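Local coordinates for Slr1438 protein (Synechocystis sp., PDB 3K25), which is of unproven function but probably binds carbohydrate and may interconvert sugar anomers as an aldose 1-epimerase, at residues 25-37 against 92-104. Residues are numbered along the deposited sequence; the frame is centred on the assembly and turned at random.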
loop_
_atom_site.group_PDB
_atom_site.type_symbol
_atom_site.label_atom_id
_atom_site.label_comp_id
_atom_site.label_asym_id
_atom_site.label_seq_id
_atom_site.Cartn_x
_atom_site.Cartn_y
_atom_site.Cartn_z
ATOM N N LEU A 25 -9.465 5.496 -12.543
ATOM C CA LEU A 25 -8.227 5.208 -11.837
ATOM C C LEU A 25 -7.060 5.045 -12.811
ATOM O O LEU A 25 -7.237 4.618 -13.963
ATOM C CB LEU A 25 -8.427 3.942 -10.991
ATOM C CG LEU A 25 -7.294 3.364 -10.141
ATOM C CD1 LEU A 25 -7.910 2.586 -8.980
ATOM C CD2 LEU A 25 -6.381 2.475 -10.986
ATOM N N SER A 26 -5.871 5.401 -12.342
ATOM C CA SER A 26 -4.672 5.286 -13.152
ATOM C C SER A 26 -3.695 4.335 -12.482
ATOM O O SER A 26 -3.265 4.567 -11.352
ATOM C CB SER A 26 -4.018 6.657 -13.340
ATOM O OG SER A 26 -4.926 7.579 -13.919
ATOM N N LEU A 27 -3.350 3.259 -13.183
ATOM C CA LEU A 27 -2.418 2.272 -12.662
ATOM C C LEU A 27 -1.246 2.104 -13.632
ATOM O O LEU A 27 -1.451 1.896 -14.821
ATOM C CB LEU A 27 -3.165 0.952 -12.432
ATOM C CG LEU A 27 -2.456 -0.387 -12.231
ATOM C CD1 LEU A 27 -1.242 -0.266 -11.354
ATOM C CD2 LEU A 27 -3.466 -1.349 -11.648
ATOM N N VAL A 28 -0.018 2.243 -13.132
ATOM C CA VAL A 28 1.168 2.097 -13.970
ATOM C C VAL A 28 2.025 0.931 -13.438
ATOM O O VAL A 28 2.868 1.096 -12.547
ATOM C CB VAL A 28 1.955 3.464 -14.060
ATOM C CG1 VAL A 28 1.749 4.258 -12.811
ATOM C CG2 VAL A 28 3.452 3.233 -14.317
ATOM N N PRO A 29 1.791 -0.277 -13.984
ATOM C CA PRO A 29 2.409 -1.583 -13.708
ATOM C C PRO A 29 3.931 -1.724 -13.688
ATOM O O PRO A 29 4.465 -2.497 -12.907
ATOM C CB PRO A 29 1.765 -2.492 -14.755
ATOM C CG PRO A 29 1.426 -1.547 -15.864
ATOM C CD PRO A 29 0.870 -0.381 -15.127
ATOM N N GLY A 30 4.625 -0.995 -14.554
ATOM C CA GLY A 30 6.075 -1.076 -14.588
ATOM C C GLY A 30 6.741 -0.443 -13.375
ATOM O O GLY A 30 7.934 -0.656 -13.139
ATOM N N ARG A 31 5.976 0.337 -12.610
ATOM C CA ARG A 31 6.486 1.000 -11.414
ATOM C C ARG A 31 5.945 0.376 -10.140
ATOM O O ARG A 31 5.442 1.083 -9.270
ATOM C CB ARG A 31 6.100 2.477 -11.395
ATOM C CG ARG A 31 6.696 3.300 -12.486
ATOM C CD ARG A 31 8.195 3.357 -12.405
ATOM N NE ARG A 31 8.637 4.731 -12.608
ATOM C CZ ARG A 31 8.694 5.630 -11.637
ATOM N NH1 ARG A 31 8.352 5.279 -10.410
ATOM N NH2 ARG A 31 9.060 6.877 -11.896
ATOM N N GLY A 32 6.024 -0.943 -10.033
ATOM C CA GLY A 32 5.542 -1.604 -8.836
ATOM C C GLY A 32 4.067 -1.960 -8.809
ATOM O O GLY A 32 3.517 -2.130 -7.726
ATOM N N GLY A 33 3.430 -2.104 -9.970
ATOM C CA GLY A 33 2.008 -2.435 -10.004
ATOM C C GLY A 33 1.251 -1.413 -9.174
ATOM O O GLY A 33 0.318 -1.731 -8.441
ATOM N N LEU A 34 1.674 -0.166 -9.327
ATOM C CA LEU A 34 1.160 0.965 -8.586
ATOM C C LEU A 34 -0.063 1.717 -9.098
ATOM O O LEU A 34 -0.122 2.118 -10.264
ATOM C CB LEU A 34 2.303 1.981 -8.399
ATOM C CG LEU A 34 1.992 3.334 -7.747
ATOM C CD1 LEU A 34 1.664 3.116 -6.268
ATOM C CD2 LEU A 34 3.174 4.280 -7.896
ATOM N N VAL A 35 -1.028 1.902 -8.196
ATOM C CA VAL A 35 -2.233 2.694 -8.448
ATOM C C VAL A 35 -1.696 4.089 -8.104
ATOM O O VAL A 35 -1.269 4.323 -6.974
ATOM C CB VAL A 35 -3.374 2.372 -7.438
ATOM C CG1 VAL A 35 -4.454 3.445 -7.506
ATOM C CG2 VAL A 35 -3.975 1.031 -7.742
ATOM N N THR A 36 -1.695 5.011 -9.052
ATOM C CA THR A 36 -1.163 6.331 -8.758
ATOM C C THR A 36 -2.242 7.328 -8.390
ATOM O O THR A 36 -2.139 8.007 -7.374
ATOM C CB THR A 36 -0.398 6.878 -9.947
ATOM O OG1 THR A 36 -1.271 6.910 -11.083
ATOM C CG2 THR A 36 0.784 5.991 -10.268
ATOM N N GLU A 37 -3.276 7.417 -9.221
ATOM C CA GLU A 37 -4.362 8.363 -8.972
ATOM C C GLU A 37 -5.725 7.708 -9.091
ATOM O O GLU A 37 -5.898 6.750 -9.838
ATOM C CB GLU A 37 -4.277 9.537 -9.952
ATOM C CG GLU A 37 -2.891 10.145 -10.071
ATOM C CD GLU A 37 -2.886 11.485 -10.789
ATOM O OE1 GLU A 37 -3.669 11.669 -11.749
ATOM O OE2 GLU A 37 -2.085 12.357 -10.401
ATOM N N GLY A 92 10.751 -3.654 1.196
ATOM C CA GLY A 92 11.034 -4.647 0.175
ATOM C C GLY A 92 11.407 -4.149 -1.209
ATOM O O GLY A 92 12.050 -3.108 -1.368
ATOM N N PHE A 93 10.987 -4.897 -2.221
ATOM C CA PHE A 93 11.308 -4.554 -3.602
ATOM C C PHE A 93 10.112 -4.543 -4.547
ATOM O O PHE A 93 10.233 -4.116 -5.692
ATOM C CB PHE A 93 12.352 -5.542 -4.129
ATOM C CG PHE A 93 12.073 -6.969 -3.751
ATOM C CD1 PHE A 93 10.968 -7.643 -4.284
ATOM C CD2 PHE A 93 12.917 -7.643 -2.860
ATOM C CE1 PHE A 93 10.704 -8.972 -3.940
ATOM C CE2 PHE A 93 12.668 -8.981 -2.503
ATOM C CZ PHE A 93 11.557 -9.648 -3.046
ATOM N N ALA A 94 8.971 -5.030 -4.078
ATOM C CA ALA A 94 7.792 -5.077 -4.923
ATOM C C ALA A 94 7.493 -3.691 -5.490
ATOM O O ALA A 94 7.167 -3.546 -6.678
ATOM C CB ALA A 94 6.609 -5.597 -4.132
ATOM N N ARG A 95 7.634 -2.675 -4.642
ATOM C CA ARG A 95 7.366 -1.298 -5.040
ATOM C C ARG A 95 8.301 -0.826 -6.154
ATOM O O ARG A 95 7.912 -0.016 -6.991
ATOM C CB ARG A 95 7.538 -0.374 -3.833
ATOM C CG ARG A 95 9.000 -0.160 -3.488
ATOM C CD ARG A 95 9.252 0.114 -2.022
ATOM N NE ARG A 95 8.887 1.460 -1.626
ATOM C CZ ARG A 95 9.594 2.194 -0.780
ATOM N NH1 ARG A 95 10.704 1.711 -0.247
ATOM N NH2 ARG A 95 9.183 3.407 -0.457
ATOM N N ASP A 96 9.526 -1.350 -6.146
ATOM C CA ASP A 96 10.583 -0.990 -7.091
ATOM C C ASP A 96 10.705 -1.794 -8.380
ATOM O O ASP A 96 11.623 -1.547 -9.157
ATOM C CB ASP A 96 11.941 -1.078 -6.388
ATOM C CG ASP A 96 11.952 -0.383 -5.047
ATOM O OD1 ASP A 96 11.694 0.840 -5.004
ATOM O OD2 ASP A 96 12.216 -1.061 -4.033
ATOM N N LEU A 97 9.811 -2.749 -8.619
ATOM C CA LEU A 97 9.912 -3.584 -9.819
ATOM C C LEU A 97 8.723 -3.546 -10.755
ATOM O O LEU A 97 7.604 -3.216 -10.355
ATOM C CB LEU A 97 10.139 -5.040 -9.431
ATOM C CG LEU A 97 11.440 -5.384 -8.725
ATOM C CD1 LEU A 97 11.269 -6.745 -8.078
ATOM C CD2 LEU A 97 12.609 -5.359 -9.694
ATOM N N PRO A 98 8.953 -3.882 -12.033
ATOM C CA PRO A 98 7.824 -3.868 -12.971
ATOM C C PRO A 98 7.013 -5.153 -12.864
ATOM O O PRO A 98 7.574 -6.229 -12.665
ATOM C CB PRO A 98 8.503 -3.717 -14.333
ATOM C CG PRO A 98 9.854 -4.398 -14.118
ATOM C CD PRO A 98 10.249 -3.919 -12.745
ATOM N N TRP A 99 5.693 -5.011 -12.971
ATOM C CA TRP A 99 4.743 -6.119 -12.931
ATOM C C TRP A 99 4.198 -6.286 -14.359
ATOM O O TRP A 99 4.252 -5.342 -15.155
ATOM C CB TRP A 99 3.590 -5.783 -11.980
ATOM C CG TRP A 99 3.975 -5.661 -10.517
ATOM C CD1 TRP A 99 4.993 -4.904 -9.984
ATOM C CD2 TRP A 99 3.290 -6.251 -9.393
ATOM N NE1 TRP A 99 4.972 -4.982 -8.606
ATOM C CE2 TRP A 99 3.941 -5.798 -8.218
ATOM C CE3 TRP A 99 2.190 -7.112 -9.268
ATOM C CZ2 TRP A 99 3.521 -6.179 -6.931
ATOM C CZ3 TRP A 99 1.774 -7.492 -7.985
ATOM C CH2 TRP A 99 2.442 -7.021 -6.837
ATOM N N GLU A 100 3.686 -7.470 -14.695
ATOM C CA GLU A 100 3.138 -7.702 -16.038
ATOM C C GLU A 100 1.628 -7.835 -15.959
ATOM O O GLU A 100 1.101 -8.388 -14.985
ATOM C CB GLU A 100 3.651 -9.012 -16.641
ATOM C CG GLU A 100 5.094 -9.329 -16.384
ATOM C CD GLU A 100 5.474 -10.727 -16.841
ATOM O OE1 GLU A 100 4.865 -11.709 -16.350
ATOM O OE2 GLU A 100 6.385 -10.833 -17.690
ATOM N N VAL A 101 0.930 -7.353 -16.984
ATOM C CA VAL A 101 -0.520 -7.496 -17.014
ATOM C C VAL A 101 -0.813 -8.893 -17.577
ATOM O O VAL A 101 -0.414 -9.213 -18.700
ATOM C CB VAL A 101 -1.176 -6.441 -17.921
ATOM C CG1 VAL A 101 -2.688 -6.573 -17.857
ATOM C CG2 VAL A 101 -0.746 -5.058 -17.500
ATOM N N ILE A 102 -1.493 -9.727 -16.793
ATOM C CA ILE A 102 -1.814 -11.080 -17.233
ATOM C C ILE A 102 -3.312 -11.296 -17.301
ATOM O O ILE A 102 -3.782 -12.429 -17.296
ATOM C CB ILE A 102 -1.220 -12.153 -16.284
ATOM C CG1 ILE A 102 -1.994 -12.171 -14.963
ATOM C CG2 ILE A 102 0.259 -11.870 -16.040
ATOM C CD1 ILE A 102 -1.813 -13.447 -14.168
ATOM N N GLY A 103 -4.068 -10.211 -17.355
ATOM C CA GLY A 103 -5.508 -10.348 -17.422
ATOM C C GLY A 103 -6.279 -9.043 -17.409
ATOM O O GLY A 103 -5.780 -7.996 -16.986
ATOM N N GLN A 104 -7.515 -9.110 -17.876
ATOM C CA GLN A 104 -8.378 -7.941 -17.918
ATOM C C GLN A 104 -9.829 -8.365 -18.101
ATOM O O GLN A 104 -10.137 -9.231 -18.926
ATOM C CB GLN A 104 -7.972 -7.035 -19.073
ATOM C CG GLN A 104 -8.881 -5.861 -19.268
ATOM C CD GLN A 104 -8.746 -5.295 -20.651
ATOM O OE1 GLN A 104 -7.663 -5.327 -21.231
ATOM N NE2 GLN A 104 -9.839 -4.763 -21.192
#
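The one strong hydrogen bond between the two segments runs from W99 N to P29 O, 2.8 Å long with an N-H...O angle of 166°. P29 O also accepts G33 N, which closes the turn between strands 23-28 and 34-40, and the two donors reach it from opposite faces of its carbonyl plane. A weaker bond runs from G32 N to L97 O, bent to 120°.

The indole of W99 packs its face on the turn. With CG anti to the carbonyl carbon (chi1 -66°), its five-membered ring offers a face to G33 CA, 3.9 Å from the ring centroid in a CH-pi contact. Glycine suits this place because a side chain would run into the ring. In the ring plane, W99 NE1 donates almost straight to A94 O at 3.3 Å, which helps hold the indole's rotation.

G32 CA also lies beside the carbonyl oxygens of A94, R95 and L97, where a beta-carbon would strike R95 O, and P98 CA beside G30 O. P98 CB covers the same oxygen, and P29 CG touches V101 CG2 loosely.

A leucine in place of W99 would probably leave A94 O without its indole donor and G33 without the flat face it packs on. Beyond the contact, F134 on strand 130-139 meets the indole edge-to-face. Backbone polarity and one aromatic plate, with no charge pair, thus dock the hairpin turn of the four-stranded sheet on the loop entering edge strand 100-105 of a large antiparallel sheet, plain packing within an aldose 1-epimerase fold that suits glycine at G32 and G33.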